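Local atomic coordinates of conjugal transfer protein TRWB (Escherichia coli, PDB entry 1E9S), a protein that probably acts as a ring-forming, P-loop NTPase-like coupling protein that links DNA processing to the type IV secretion channel during bacterial conjugation. Residues P13-L18 and E366-S371; T41-P46 and A416-E421; R99-I104 and D237-N242; I285-S290 and G314-S319; L360-V365 and R386-V391. All blocks are in the same frame, centred on the assembly; numbering follows the deposited sequence.

Contact 1: P13-L18 and E366-S371; sequences PFKRFL and ERDRYS
Glu366 is gripped through its backbone by two successive residues, Lys15 and Arg16. Its carbonyl O accepts Lys15 N at 2.9 Å, a bent bond although the donor lies in the carbonyl plane, and also Arg16 N at 3.1 Å, nearly straight at 171°. In return Glu366 N reaches Arg16 O at 2.8 Å. On this tight side the aliphatic part of Arg367 presses on the opposing main chain: Arg367 CD lies 3.1 Å from Pro13 O, and Arg367 CG 3.6 Å from Phe14 CA, while its guanidinium is held by Glu389. The polar side chains meet more loosely. With CG anti to the backbone N (chi1 -177°) and the chain extended, the exposed Arg16 runs alongside Glu366, but the salt bridge from Arg16 NH1 to Glu366 OE1 is a weak bond of 3.5 Å, at the guanidinium edge with the planes 64° apart. Leu18 CD2 sits over one face of that guanidinium. Lys15 crosses Asp368 at about a right angle, and the ion pair between Lys15 NZ and Asp368 OD1 is long at 4.0 Å. Two residues facing one make this a classic beta bulge, set between an outermost strand and the middle strand of a three-stranded antiparallel sheet.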
# COMPACT_ATOMS: atom_id res chain seq x y z
N PRO A 13 -28.10 25.20 18.63
CA PRO A 13 -28.94 25.98 17.73
C PRO A 13 -28.12 27.15 17.19
O PRO A 13 -27.16 27.58 17.83
CB PRO A 13 -30.07 26.45 18.63
CG PRO A 13 -30.15 25.34 19.66
CD PRO A 13 -28.71 25.08 19.97
N PHE A 14 -28.48 27.65 16.01
CA PHE A 14 -27.74 28.76 15.41
C PHE A 14 -28.62 29.89 14.91
O PHE A 14 -29.83 29.73 14.76
CB PHE A 14 -26.87 28.26 14.25
CG PHE A 14 -27.60 27.37 13.30
CD1 PHE A 14 -27.74 26.01 13.56
CD2 PHE A 14 -28.15 27.88 12.13
CE1 PHE A 14 -28.41 25.18 12.67
CE2 PHE A 14 -28.82 27.06 11.23
CZ PHE A 14 -28.95 25.71 11.50
N LYS A 15 -28.00 31.03 14.65
CA LYS A 15 -28.74 32.19 14.19
C LYS A 15 -28.99 32.14 12.69
O LYS A 15 -30.12 32.33 12.26
CB LYS A 15 -28.02 33.50 14.61
CG LYS A 15 -26.97 34.11 13.69
CD LYS A 15 -26.54 35.47 14.26
CE LYS A 15 -25.69 36.28 13.26
NZ LYS A 15 -25.31 37.64 13.78
N ARG A 16 -27.97 31.83 11.91
CA ARG A 16 -28.13 31.80 10.46
C ARG A 16 -27.41 30.62 9.77
O ARG A 16 -26.28 30.29 10.12
CB ARG A 16 -27.60 33.12 9.90
CG ARG A 16 -27.70 33.38 8.41
CD ARG A 16 -26.72 34.51 8.07
NE ARG A 16 -26.88 35.05 6.72
CZ ARG A 16 -26.02 35.90 6.14
NH1 ARG A 16 -24.92 36.30 6.78
NH2 ARG A 16 -26.26 36.35 4.91
N PHE A 17 -28.08 30.01 8.80
CA PHE A 17 -27.48 28.90 8.05
C PHE A 17 -26.87 29.49 6.79
O PHE A 17 -27.57 30.09 5.99
CB PHE A 17 -28.53 27.85 7.67
CG PHE A 17 -28.09 26.90 6.55
CD1 PHE A 17 -28.24 27.26 5.21
CD2 PHE A 17 -27.52 25.67 6.85
CE1 PHE A 17 -27.82 26.39 4.18
CE2 PHE A 17 -27.10 24.80 5.82
CZ PHE A 17 -27.26 25.17 4.49
N LEU A 18 -25.56 29.31 6.61
CA LEU A 18 -24.86 29.84 5.44
C LEU A 18 -24.88 28.94 4.20
O LEU A 18 -25.38 29.32 3.14
CB LEU A 18 -23.41 30.17 5.80
CG LEU A 18 -23.17 31.32 6.76
CD1 LEU A 18 -21.67 31.46 7.02
CD2 LEU A 18 -23.74 32.59 6.17
N GLU A 366 -23.74 30.40 11.27
CA GLU A 366 -23.39 31.54 12.12
C GLU A 366 -24.12 31.39 13.45
O GLU A 366 -25.33 31.20 13.48
CB GLU A 366 -23.75 32.86 11.43
CG GLU A 366 -22.58 33.38 10.56
CD GLU A 366 -22.93 34.58 9.69
OE1 GLU A 366 -23.98 35.21 9.94
OE2 GLU A 366 -22.14 34.89 8.76
N ARG A 367 -23.38 31.47 14.55
CA ARG A 367 -23.96 31.30 15.87
C ARG A 367 -23.53 32.40 16.83
O ARG A 367 -22.41 32.90 16.75
CB ARG A 367 -23.53 29.94 16.43
CG ARG A 367 -24.63 29.19 17.14
CD ARG A 367 -24.13 27.95 17.87
NE ARG A 367 -23.03 27.29 17.19
CZ ARG A 367 -23.11 26.35 16.25
NH1 ARG A 367 -24.28 25.88 15.81
NH2 ARG A 367 -21.98 25.88 15.75
N ASP A 368 -24.42 32.76 17.75
CA ASP A 368 -24.12 33.78 18.74
C ASP A 368 -23.44 33.17 19.95
O ASP A 368 -23.96 32.23 20.56
CB ASP A 368 -25.41 34.48 19.18
CG ASP A 368 -25.89 35.50 18.16
OD1 ASP A 368 -25.05 36.02 17.38
OD2 ASP A 368 -27.10 35.80 18.15
N ARG A 369 -22.26 33.69 20.29
CA ARG A 369 -21.52 33.20 21.45
C ARG A 369 -21.75 34.21 22.57
O ARG A 369 -21.01 35.18 22.71
CB ARG A 369 -20.02 33.09 21.12
CG ARG A 369 -19.20 32.21 22.08
CD ARG A 369 -17.73 32.65 22.22
NE ARG A 369 -17.59 33.92 22.94
CZ ARG A 369 -16.45 34.39 23.44
NH1 ARG A 369 -15.32 33.70 23.32
NH2 ARG A 369 -16.44 35.56 24.08
N TYR A 370 -22.80 33.99 23.36
CA TYR A 370 -23.14 34.88 24.46
C TYR A 370 -22.11 34.97 25.59
O TYR A 370 -21.42 33.99 25.90
CB TYR A 370 -24.50 34.50 25.02
CG TYR A 370 -25.65 35.21 24.34
CD1 TYR A 370 -25.82 35.13 22.95
CD2 TYR A 370 -26.54 35.99 25.07
CE1 TYR A 370 -26.86 35.81 22.32
CE2 TYR A 370 -27.57 36.67 24.45
CZ TYR A 370 -27.73 36.58 23.07
OH TYR A 370 -28.76 37.26 22.46
N SER A 371 -22.04 36.15 26.20
CA SER A 371 -21.11 36.41 27.30
C SER A 371 -21.77 37.24 28.43
O SER A 371 -22.75 37.95 28.20
CB SER A 371 -19.86 37.12 26.78
OG SER A 371 -18.88 37.24 27.78

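Contact 2: T41-P46 and A416-E421; sequences TVAGVP and AKVPLE
A type I' beta turn from Val42 to Val45, closing a tight hairpin, presses Ala43 at its first corner against Val418 near the end of strand 415-419 and Leu420 just beyond it. The hairpin is fixed by its own backbone bonds, Val42 N to Val45 O at 2.7 Å and Val45 N to Val42 O at 2.9 Å. Ala43 and Gly44 both have positive phi, the former 56°, and this aims the Ala43 methyl at the strand. Ala43 CB lies 3.5 Å from Val418 CG2 and 3.9 Å from Leu420 CD1, so it sits between two branched side chains. Val418 holds CG1 anti to its carbonyl carbon (chi1 -62°), toward Val45, which puts CG2 between N and the carbonyl carbon, against Ala43. Val418 CG1 meets Val45 CG2 at 3.8 Å, the side chains crossing at about a right angle. Helix 26-33 packs on Val45 through Leu29, Lys30 and Thr33, whereas Glu72 holds the turn by accepting from Thr41 OG1 and Gly44 N. Leu420 also touches the probable P-loop. No hydrogen bond spans the two segments, and the closest side-chain approaches are methyl to methyl. The chemistry thus implies a match of shapes between buried apolar groups.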
# COMPACT_ATOMS: atom_id res chain seq x y z
N THR A 41 -42.95 5.50 -0.64
CA THR A 41 -42.42 6.13 0.57
C THR A 41 -41.20 5.44 1.17
O THR A 41 -41.10 4.21 1.18
CB THR A 41 -43.49 6.28 1.68
OG1 THR A 41 -44.08 5.02 1.99
CG2 THR A 41 -44.57 7.24 1.24
N VAL A 42 -40.28 6.26 1.67
CA VAL A 42 -39.07 5.78 2.30
C VAL A 42 -39.11 6.25 3.76
O VAL A 42 -39.02 7.44 4.04
CB VAL A 42 -37.81 6.34 1.59
CG1 VAL A 42 -36.55 5.76 2.21
CG2 VAL A 42 -37.85 5.96 0.11
N ALA A 43 -39.26 5.30 4.68
CA ALA A 43 -39.33 5.64 6.09
C ALA A 43 -40.45 6.65 6.34
O ALA A 43 -40.33 7.55 7.18
CB ALA A 43 -38.00 6.20 6.55
N GLY A 44 -41.54 6.50 5.60
CA GLY A 44 -42.69 7.38 5.77
C GLY A 44 -42.62 8.65 4.94
O GLY A 44 -43.63 9.32 4.75
N VAL A 45 -41.42 8.97 4.45
CA VAL A 45 -41.23 10.17 3.63
C VAL A 45 -41.49 9.86 2.16
O VAL A 45 -40.88 8.94 1.59
CB VAL A 45 -39.79 10.69 3.76
CG1 VAL A 45 -39.61 11.97 2.99
CG2 VAL A 45 -39.42 10.86 5.21
N PRO A 46 -42.41 10.60 1.51
CA PRO A 46 -42.68 10.34 0.10
C PRO A 46 -41.44 10.66 -0.73
O PRO A 46 -40.87 11.73 -0.62
CB PRO A 46 -43.86 11.25 -0.21
CG PRO A 46 -43.73 12.35 0.77
CD PRO A 46 -43.34 11.62 2.03
N ALA A 416 -33.28 14.48 6.99
CA ALA A 416 -34.15 14.52 8.15
C ALA A 416 -34.08 13.22 8.90
O ALA A 416 -33.91 12.16 8.31
CB ALA A 416 -35.58 14.79 7.72
N LYS A 417 -34.19 13.31 10.22
CA LYS A 417 -34.18 12.13 11.07
C LYS A 417 -35.64 11.74 11.16
O LYS A 417 -36.46 12.52 11.63
CB LYS A 417 -33.62 12.50 12.43
CG LYS A 417 -33.39 11.34 13.36
CD LYS A 417 -32.85 11.89 14.66
CE LYS A 417 -32.91 10.87 15.75
NZ LYS A 417 -32.62 11.53 17.05
N VAL A 418 -35.97 10.56 10.66
CA VAL A 418 -37.34 10.07 10.67
C VAL A 418 -37.48 8.70 11.32
O VAL A 418 -36.58 7.87 11.24
CB VAL A 418 -37.91 10.00 9.25
CG1 VAL A 418 -37.92 11.38 8.64
CG2 VAL A 418 -37.11 9.04 8.41
N PRO A 419 -38.62 8.46 11.98
CA PRO A 419 -38.88 7.18 12.64
C PRO A 419 -39.61 6.25 11.67
O PRO A 419 -40.41 6.70 10.85
CB PRO A 419 -39.76 7.58 13.80
CG PRO A 419 -40.67 8.58 13.10
CD PRO A 419 -39.70 9.42 12.28
N LEU A 420 -39.31 4.96 11.77
CA LEU A 420 -39.94 3.96 10.93
C LEU A 420 -41.09 3.29 11.68
O LEU A 420 -40.95 2.88 12.83
CB LEU A 420 -38.93 2.89 10.50
CG LEU A 420 -37.94 3.24 9.38
CD1 LEU A 420 -37.00 4.36 9.82
CD2 LEU A 420 -37.15 2.00 9.04
N GLU A 421 -42.23 3.18 11.01
CA GLU A 421 -43.42 2.56 11.58
C GLU A 421 -43.43 1.08 11.21
O GLU A 421 -43.32 0.74 10.03
CB GLU A 421 -44.65 3.27 11.02
CG GLU A 421 -45.98 2.62 11.24
CD GLU A 421 -47.07 3.36 10.49
OE1 GLU A 421 -47.30 4.55 10.81
OE2 GLU A 421 -47.68 2.76 9.57

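Contact 3: R99-I104 and D237-N242; sequences RDKDII and DPNGGN
Asp102 OD1 accepts the backbone N of Asn242 at 2.9 Å, and the next residue, Ile103, sends its own N to Asn242 O at 2.8 Å. The second bond is close to linear, 168° at the hydrogen; the first reaches its oxygen from 49° out of the carboxylate plane. Gly241 fits here because its positive phi suits glycine and because a side chain would collide with Asp102 OD1 and Lys101 O. In the next shell, Asp102 OD2 accepts Arg99 N at 2.7 Å, and Arg99 NH2 stands 3.1 Å from Asp102 OD1 as an electrostatic pair, the oxygen lying well out of the guanidinium plane. Replacing Asp102 with an alanine would probably leave Asn242 N and Arg99 N without their acceptor and Arg99 without this countercharge. Asn242 ND2 lies over one face of the Arg99 guanidinium with the planes 57° apart, while a water at the guanidinium edge connects Arg99 NH1 to Asn242 OD1, weakly on the latter side; that oxygen also accepts from Met84 N. Farther out, Asp237 OD1 takes Asn239 N in an Asx turn. The 237-242 loop leads from helix 231-236 into strand 243-247, beside the outermost parallel strand 103-105 of the large mixed sheet.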
# COMPACT_ATOMS: atom_id res chain seq x y z
N ARG A 99 -48.15 -12.71 -5.37
CA ARG A 99 -49.45 -12.91 -5.97
C ARG A 99 -49.37 -14.17 -6.82
O ARG A 99 -48.30 -14.76 -6.96
CB ARG A 99 -49.83 -11.72 -6.84
CG ARG A 99 -50.38 -10.57 -6.05
CD ARG A 99 -49.76 -9.31 -6.56
NE ARG A 99 -49.38 -9.44 -7.96
CZ ARG A 99 -48.78 -8.49 -8.67
NH1 ARG A 99 -48.49 -7.32 -8.12
NH2 ARG A 99 -48.45 -8.72 -9.94
N ASP A 100 -50.50 -14.57 -7.39
CA ASP A 100 -50.54 -15.79 -8.20
C ASP A 100 -49.82 -15.66 -9.53
O ASP A 100 -49.18 -16.62 -9.98
CB ASP A 100 -51.99 -16.21 -8.44
CG ASP A 100 -52.74 -16.55 -7.16
OD1 ASP A 100 -52.29 -17.46 -6.43
OD2 ASP A 100 -53.79 -15.92 -6.89
N LYS A 101 -49.91 -14.49 -10.15
CA LYS A 101 -49.27 -14.25 -11.44
C LYS A 101 -47.77 -13.99 -11.33
O LYS A 101 -47.08 -13.90 -12.33
CB LYS A 101 -49.92 -13.05 -12.13
CG LYS A 101 -49.76 -11.77 -11.35
CD LYS A 101 -50.34 -10.58 -12.06
CE LYS A 101 -49.62 -10.29 -13.34
NZ LYS A 101 -50.03 -8.97 -13.89
N ASP A 102 -47.27 -13.89 -10.10
CA ASP A 102 -45.86 -13.62 -9.87
C ASP A 102 -44.95 -14.81 -10.10
O ASP A 102 -45.37 -15.97 -9.98
CB ASP A 102 -45.65 -13.05 -8.47
CG ASP A 102 -46.31 -11.71 -8.28
OD1 ASP A 102 -46.50 -10.99 -9.29
OD2 ASP A 102 -46.61 -11.36 -7.13
N ILE A 103 -43.69 -14.52 -10.41
CA ILE A 103 -42.67 -15.51 -10.69
C ILE A 103 -41.74 -15.77 -9.51
O ILE A 103 -41.49 -14.89 -8.70
CB ILE A 103 -41.79 -15.03 -11.88
CG1 ILE A 103 -42.68 -14.71 -13.08
CG2 ILE A 103 -40.74 -16.05 -12.21
CD1 ILE A 103 -43.52 -15.86 -13.53
N ILE A 104 -41.23 -17.00 -9.42
CA ILE A 104 -40.29 -17.37 -8.37
C ILE A 104 -39.09 -18.10 -8.96
O ILE A 104 -39.25 -19.03 -9.74
CB ILE A 104 -40.90 -18.31 -7.30
CG1 ILE A 104 -41.91 -17.55 -6.46
CG2 ILE A 104 -39.81 -18.86 -6.39
CD1 ILE A 104 -42.61 -18.44 -5.48
N ASP A 237 -42.87 -8.45 -21.00
CA ASP A 237 -44.28 -8.71 -20.79
C ASP A 237 -44.85 -7.77 -19.73
O ASP A 237 -44.50 -7.87 -18.57
CB ASP A 237 -44.48 -10.16 -20.35
CG ASP A 237 -45.95 -10.50 -20.13
OD1 ASP A 237 -46.82 -9.62 -20.32
OD2 ASP A 237 -46.22 -11.66 -19.76
N PRO A 238 -45.73 -6.84 -20.13
CA PRO A 238 -46.36 -5.88 -19.20
C PRO A 238 -47.15 -6.55 -18.08
O PRO A 238 -47.23 -6.02 -16.98
CB PRO A 238 -47.25 -5.06 -20.12
CG PRO A 238 -46.47 -5.01 -21.37
CD PRO A 238 -46.03 -6.45 -21.52
N ASN A 239 -47.73 -7.71 -18.38
CA ASN A 239 -48.51 -8.45 -17.40
C ASN A 239 -47.75 -9.63 -16.83
O ASN A 239 -48.35 -10.61 -16.41
CB ASN A 239 -49.80 -8.96 -18.05
CG ASN A 239 -50.91 -7.96 -17.98
OD1 ASN A 239 -51.49 -7.74 -16.92
ND2 ASN A 239 -51.20 -7.34 -19.12
N GLY A 240 -46.43 -9.52 -16.81
CA GLY A 240 -45.60 -10.60 -16.30
C GLY A 240 -45.60 -10.71 -14.79
O GLY A 240 -45.28 -11.76 -14.23
N GLY A 241 -45.97 -9.62 -14.12
CA GLY A 241 -46.01 -9.63 -12.67
C GLY A 241 -44.66 -9.27 -12.09
O GLY A 241 -43.89 -8.52 -12.68
N ASN A 242 -44.37 -9.81 -10.91
CA ASN A 242 -43.11 -9.53 -10.25
C ASN A 242 -42.28 -10.80 -10.12
O ASN A 242 -42.80 -11.90 -10.20
CB ASN A 242 -43.37 -8.91 -8.88
CG ASN A 242 -44.27 -7.69 -8.98
OD1 ASN A 242 -44.11 -6.85 -9.86
ND2 ASN A 242 -45.23 -7.57 -8.07
O HOH W 1 -46.91 -5.10 -9.87

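Contact 4: I285-S290 and G314-S319; sequences IDELAS and GLQSTS
This is a parallel beta contact at the C-terminal ends of strands 281-285 and 309-315, with Glu287 paired to Gly314 at a CA-CA distance of 4.7 Å. The sound backbone bond runs from Leu288 N to Gly314 O, 3.1 Å long, with the donor in the carbonyl plane. In the other direction the pairing is frayed: Gly314 N has two weak acceptors, Ile285 O at 3.4 Å and Asp286 O at 3.0 Å, as the chain turns a corner at Asp286. Gly314 permits this closeness, since a methyl in place of its hydrogen would clash with Asp286 O. The strand followed by Asp286 and Glu287 is consistent with the Walker B element of a P-loop NTPase, and the polar partners agree: Lys66 of the probable Walker A loop makes a salt bridge to Glu287 OE2 and a hydrogen bond to Leu315 O. The Glu287 chain, bent at chi2 (-62°), swings its carboxylate back over the main chain of Gly314 and across Gln316 at about a right angle, with the carboxylate and amide planes 48° apart. Gln316 NE2 stays 3.6 Å from Glu287 OE2. On the apolar side Leu288 and Leu315 lie side by side and point the same way, Leu315 CD1 being 3.4 Å from Leu288 CB. Leu321 of helix 318-325 packs on both leucines. Beyond them the segment reaches a subunit boundary, where Gln316 packs on Thr302 of the second subunit and Ser319 OG is hydrogen-bonded to Thr332 OG1 of that same neighbour.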
# COMPACT_ATOMS: atom_id res chain seq x y z
N ILE A 285 -32.13 -5.27 -4.30
CA ILE A 285 -30.99 -6.11 -4.00
C ILE A 285 -30.86 -6.07 -2.49
O ILE A 285 -30.37 -5.10 -1.93
CB ILE A 285 -29.70 -5.56 -4.60
CG1 ILE A 285 -29.83 -5.53 -6.12
CG2 ILE A 285 -28.54 -6.42 -4.18
CD1 ILE A 285 -28.65 -4.93 -6.82
N ASP A 286 -31.32 -7.12 -1.84
CA ASP A 286 -31.26 -7.17 -0.39
C ASP A 286 -29.94 -6.60 0.12
O ASP A 286 -29.88 -5.44 0.52
CB ASP A 286 -31.43 -8.60 0.09
CG ASP A 286 -31.69 -8.66 1.57
OD1 ASP A 286 -32.67 -8.01 2.02
OD2 ASP A 286 -30.91 -9.33 2.30
N GLU A 287 -28.90 -7.42 0.14
CA GLU A 287 -27.58 -6.99 0.59
C GLU A 287 -26.62 -7.04 -0.59
O GLU A 287 -26.19 -8.11 -1.01
CB GLU A 287 -27.08 -7.88 1.71
CG GLU A 287 -27.60 -7.45 3.07
CD GLU A 287 -27.13 -6.05 3.45
OE1 GLU A 287 -26.16 -5.55 2.84
OE2 GLU A 287 -27.74 -5.45 4.36
N LEU A 288 -26.28 -5.87 -1.11
CA LEU A 288 -25.41 -5.75 -2.26
C LEU A 288 -24.09 -6.49 -2.14
O LEU A 288 -23.65 -7.17 -3.08
CB LEU A 288 -25.15 -4.28 -2.56
CG LEU A 288 -24.40 -3.99 -3.85
CD1 LEU A 288 -25.04 -4.75 -5.00
CD2 LEU A 288 -24.44 -2.49 -4.12
N ALA A 289 -23.44 -6.37 -0.99
CA ALA A 289 -22.16 -7.02 -0.76
C ALA A 289 -22.24 -8.52 -0.53
O ALA A 289 -21.23 -9.17 -0.30
CB ALA A 289 -21.46 -6.36 0.40
N SER A 290 -23.45 -9.08 -0.57
CA SER A 290 -23.61 -10.52 -0.38
C SER A 290 -23.63 -11.23 -1.73
O SER A 290 -23.56 -12.45 -1.80
CB SER A 290 -24.91 -10.82 0.37
OG SER A 290 -24.80 -10.45 1.73
N GLY A 314 -29.06 -2.62 -0.06
CA GLY A 314 -28.70 -2.51 1.34
C GLY A 314 -27.22 -2.72 1.53
O GLY A 314 -26.58 -3.51 0.83
N LEU A 315 -26.65 -1.99 2.48
CA LEU A 315 -25.23 -2.08 2.78
C LEU A 315 -25.05 -1.96 4.29
O LEU A 315 -25.91 -1.42 4.97
CB LEU A 315 -24.49 -0.94 2.07
CG LEU A 315 -23.57 -1.25 0.88
CD1 LEU A 315 -24.14 -2.33 0.00
CD2 LEU A 315 -23.36 0.03 0.09
N GLN A 316 -23.95 -2.47 4.81
CA GLN A 316 -23.69 -2.39 6.24
C GLN A 316 -22.36 -1.71 6.48
O GLN A 316 -22.31 -0.50 6.69
CB GLN A 316 -23.71 -3.78 6.85
CG GLN A 316 -25.00 -4.52 6.53
CD GLN A 316 -25.12 -5.87 7.21
OE1 GLN A 316 -25.14 -5.96 8.44
NE2 GLN A 316 -25.19 -6.93 6.40
N SER A 317 -21.26 -2.46 6.44
CA SER A 317 -19.94 -1.86 6.63
C SER A 317 -19.32 -1.51 5.29
O SER A 317 -19.44 -2.26 4.32
CB SER A 317 -19.01 -2.82 7.37
OG SER A 317 -19.45 -2.99 8.71
N THR A 318 -18.67 -0.36 5.24
CA THR A 318 -18.03 0.09 4.02
C THR A 318 -17.07 -0.98 3.52
O THR A 318 -17.01 -1.25 2.32
CB THR A 318 -17.27 1.39 4.30
OG1 THR A 318 -18.21 2.37 4.75
CG2 THR A 318 -16.57 1.90 3.04
N SER A 319 -16.36 -1.60 4.45
CA SER A 319 -15.39 -2.64 4.14
C SER A 319 -15.95 -3.87 3.42
O SER A 319 -15.22 -4.58 2.74
CB SER A 319 -14.70 -3.08 5.43
OG SER A 319 -15.64 -3.24 6.46

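Contact 5: L360-V365 and R386-V391; sequences LGEHEV and RVRERV
Glu362 spreads its carboxylate between Arg388 and Arg390, two residues apart on strand 384-390; both cross it obliquely. Arg388 NH1 bonds Glu362 OE1 at 3.0 Å on the syn side, nearly in both planes. Arg390, its plane turned 44° from the carboxylate, makes through NE only a weak bond of 3.5 Å to Glu362 OE2; Ser357 and Glu354 hold its other nitrogens. Shortening Glu362 to an alanine is likely to leave Arg388 without this countercharge, its guanidinium freer to turn, and Arg390 NE without its weak hold. On the other face from Arg388, which carries Val365 and Val387, the His363 ring and Glu389 carboxylate lie almost coplanar. His363 NE2 donates to the anti lone pair of Glu389 OE2 at 3.0 Å and 173°, in the ring plane; Glu389 OE1 is held in a salt bridge by Arg367. His363 CG, between backbone N and carbonyl carbon (chi1 70°), brings the ring toward Glu389. Val365 CG2 lies over the centre of one ring face. Paired backbone bonds join His363 with Glu389 and Val365 with Val387. Strand 362-368 follows helix 350-360 and lies between 384-390 and 16-18 in its sheet; Met393 of the third subunit packs on Glu362 and Arg388.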
# COMPACT_ATOMS: atom_id res chain seq x y z
N LEU A 360 -23.57 12.32 4.99
CA LEU A 360 -24.70 13.16 5.37
C LEU A 360 -24.26 14.62 5.17
O LEU A 360 -25.08 15.49 4.88
CB LEU A 360 -25.12 12.87 6.81
CG LEU A 360 -26.32 11.93 6.95
CD1 LEU A 360 -26.65 11.21 5.65
CD2 LEU A 360 -26.02 10.95 8.03
N GLY A 361 -22.96 14.87 5.32
CA GLY A 361 -22.44 16.20 5.08
C GLY A 361 -22.28 17.19 6.22
O GLY A 361 -22.78 16.99 7.32
N GLU A 362 -21.58 18.27 5.91
CA GLU A 362 -21.33 19.34 6.86
C GLU A 362 -22.11 20.58 6.44
O GLU A 362 -22.63 20.65 5.33
CB GLU A 362 -19.85 19.75 6.88
CG GLU A 362 -18.85 18.66 7.12
CD GLU A 362 -17.45 19.23 7.30
OE1 GLU A 362 -17.15 20.23 6.59
OE2 GLU A 362 -16.67 18.70 8.13
N HIS A 363 -22.18 21.55 7.34
CA HIS A 363 -22.84 22.80 7.03
C HIS A 363 -22.02 23.93 7.62
O HIS A 363 -21.22 23.71 8.53
CB HIS A 363 -24.29 22.82 7.56
CG HIS A 363 -24.42 22.88 9.05
ND1 HIS A 363 -25.63 22.75 9.69
CD2 HIS A 363 -23.50 23.09 10.02
CE1 HIS A 363 -25.45 22.87 11.00
NE2 HIS A 363 -24.17 23.08 11.22
N GLU A 364 -22.17 25.13 7.07
CA GLU A 364 -21.47 26.29 7.60
C GLU A 364 -22.59 27.11 8.23
O GLU A 364 -23.62 27.34 7.61
CB GLU A 364 -20.76 27.07 6.50
CG GLU A 364 -19.52 27.77 6.99
CD GLU A 364 -18.75 28.45 5.88
OE1 GLU A 364 -19.19 28.40 4.71
OE2 GLU A 364 -17.69 29.05 6.18
N VAL A 365 -22.37 27.56 9.45
CA VAL A 365 -23.41 28.26 10.17
C VAL A 365 -22.89 29.42 11.02
O VAL A 365 -21.73 29.42 11.44
CB VAL A 365 -24.11 27.19 11.05
CG1 VAL A 365 -24.09 27.57 12.53
CG2 VAL A 365 -25.46 26.88 10.49
N ARG A 386 -18.56 32.11 12.87
CA ARG A 386 -18.83 31.26 11.72
C ARG A 386 -18.24 29.89 12.04
O ARG A 386 -17.10 29.80 12.47
CB ARG A 386 -18.18 31.82 10.46
CG ARG A 386 -19.14 32.69 9.66
CD ARG A 386 -18.57 34.08 9.36
NE ARG A 386 -18.04 34.75 10.55
CZ ARG A 386 -18.03 36.07 10.73
NH1 ARG A 386 -18.54 36.88 9.80
NH2 ARG A 386 -17.51 36.59 11.83
N VAL A 387 -19.03 28.84 11.85
CA VAL A 387 -18.56 27.50 12.16
C VAL A 387 -19.02 26.44 11.17
O VAL A 387 -20.16 26.43 10.73
CB VAL A 387 -19.00 27.05 13.57
CG1 VAL A 387 -18.49 25.64 13.85
CG2 VAL A 387 -18.42 27.97 14.61
N ARG A 388 -18.09 25.55 10.82
CA ARG A 388 -18.37 24.45 9.91
C ARG A 388 -18.46 23.22 10.80
O ARG A 388 -17.63 23.04 11.69
CB ARG A 388 -17.22 24.26 8.91
CG ARG A 388 -17.67 24.16 7.45
CD ARG A 388 -16.63 23.48 6.57
NE ARG A 388 -15.27 23.84 6.94
CZ ARG A 388 -14.39 22.99 7.45
NH1 ARG A 388 -14.73 21.72 7.64
NH2 ARG A 388 -13.17 23.41 7.77
N GLU A 389 -19.47 22.38 10.57
CA GLU A 389 -19.63 21.19 11.40
C GLU A 389 -20.46 20.12 10.72
O GLU A 389 -21.15 20.39 9.74
CB GLU A 389 -20.28 21.56 12.73
CG GLU A 389 -21.29 22.67 12.59
CD GLU A 389 -21.83 23.11 13.92
OE1 GLU A 389 -21.03 23.28 14.86
OE2 GLU A 389 -23.06 23.31 14.03
N ARG A 390 -20.38 18.90 11.24
CA ARG A 390 -21.14 17.79 10.69
C ARG A 390 -22.57 17.94 11.12
O ARG A 390 -22.85 18.17 12.29
CB ARG A 390 -20.62 16.45 11.19
CG ARG A 390 -19.28 16.03 10.63
CD ARG A 390 -19.29 15.87 9.11
NE ARG A 390 -17.95 15.53 8.65
CZ ARG A 390 -17.33 14.38 8.94
NH1 ARG A 390 -17.92 13.45 9.67
NH2 ARG A 390 -16.09 14.18 8.51
N VAL A 391 -23.48 17.81 10.17
CA VAL A 391 -24.89 17.90 10.48
C VAL A 391 -25.22 16.71 11.39
O VAL A 391 -26.00 16.82 12.32
CB VAL A 391 -25.75 17.85 9.19
CG1 VAL A 391 -27.21 17.83 9.55
CG2 VAL A 391 -25.45 19.04 8.32

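Contacts 1 and 5 share strand 362-368, the middle of the three-stranded antiparallel sheet; their centres are about 12 Å apart, and Leu18 N lies 2.9 Å from Glu364 O. Contacts 2, 3 and 4 reach the large mixed sheet, contact 2 through strand 415-419 with a separate hairpin packed on it; contact 4 is near the chain's centre and contact 3 at outermost strand 103-105, about 29 Å from contact 2 between centres. Contact 2 encloses 3, 4 and 5; contact 1 encloses 3 and 4 but alternates with 2 and 5. Contact 1 ties the N-terminal segment to the small sheet, contacts 2 to 4 lie on the probable nucleotide-binding fold, and 1, 4 and 5 meet other subunits.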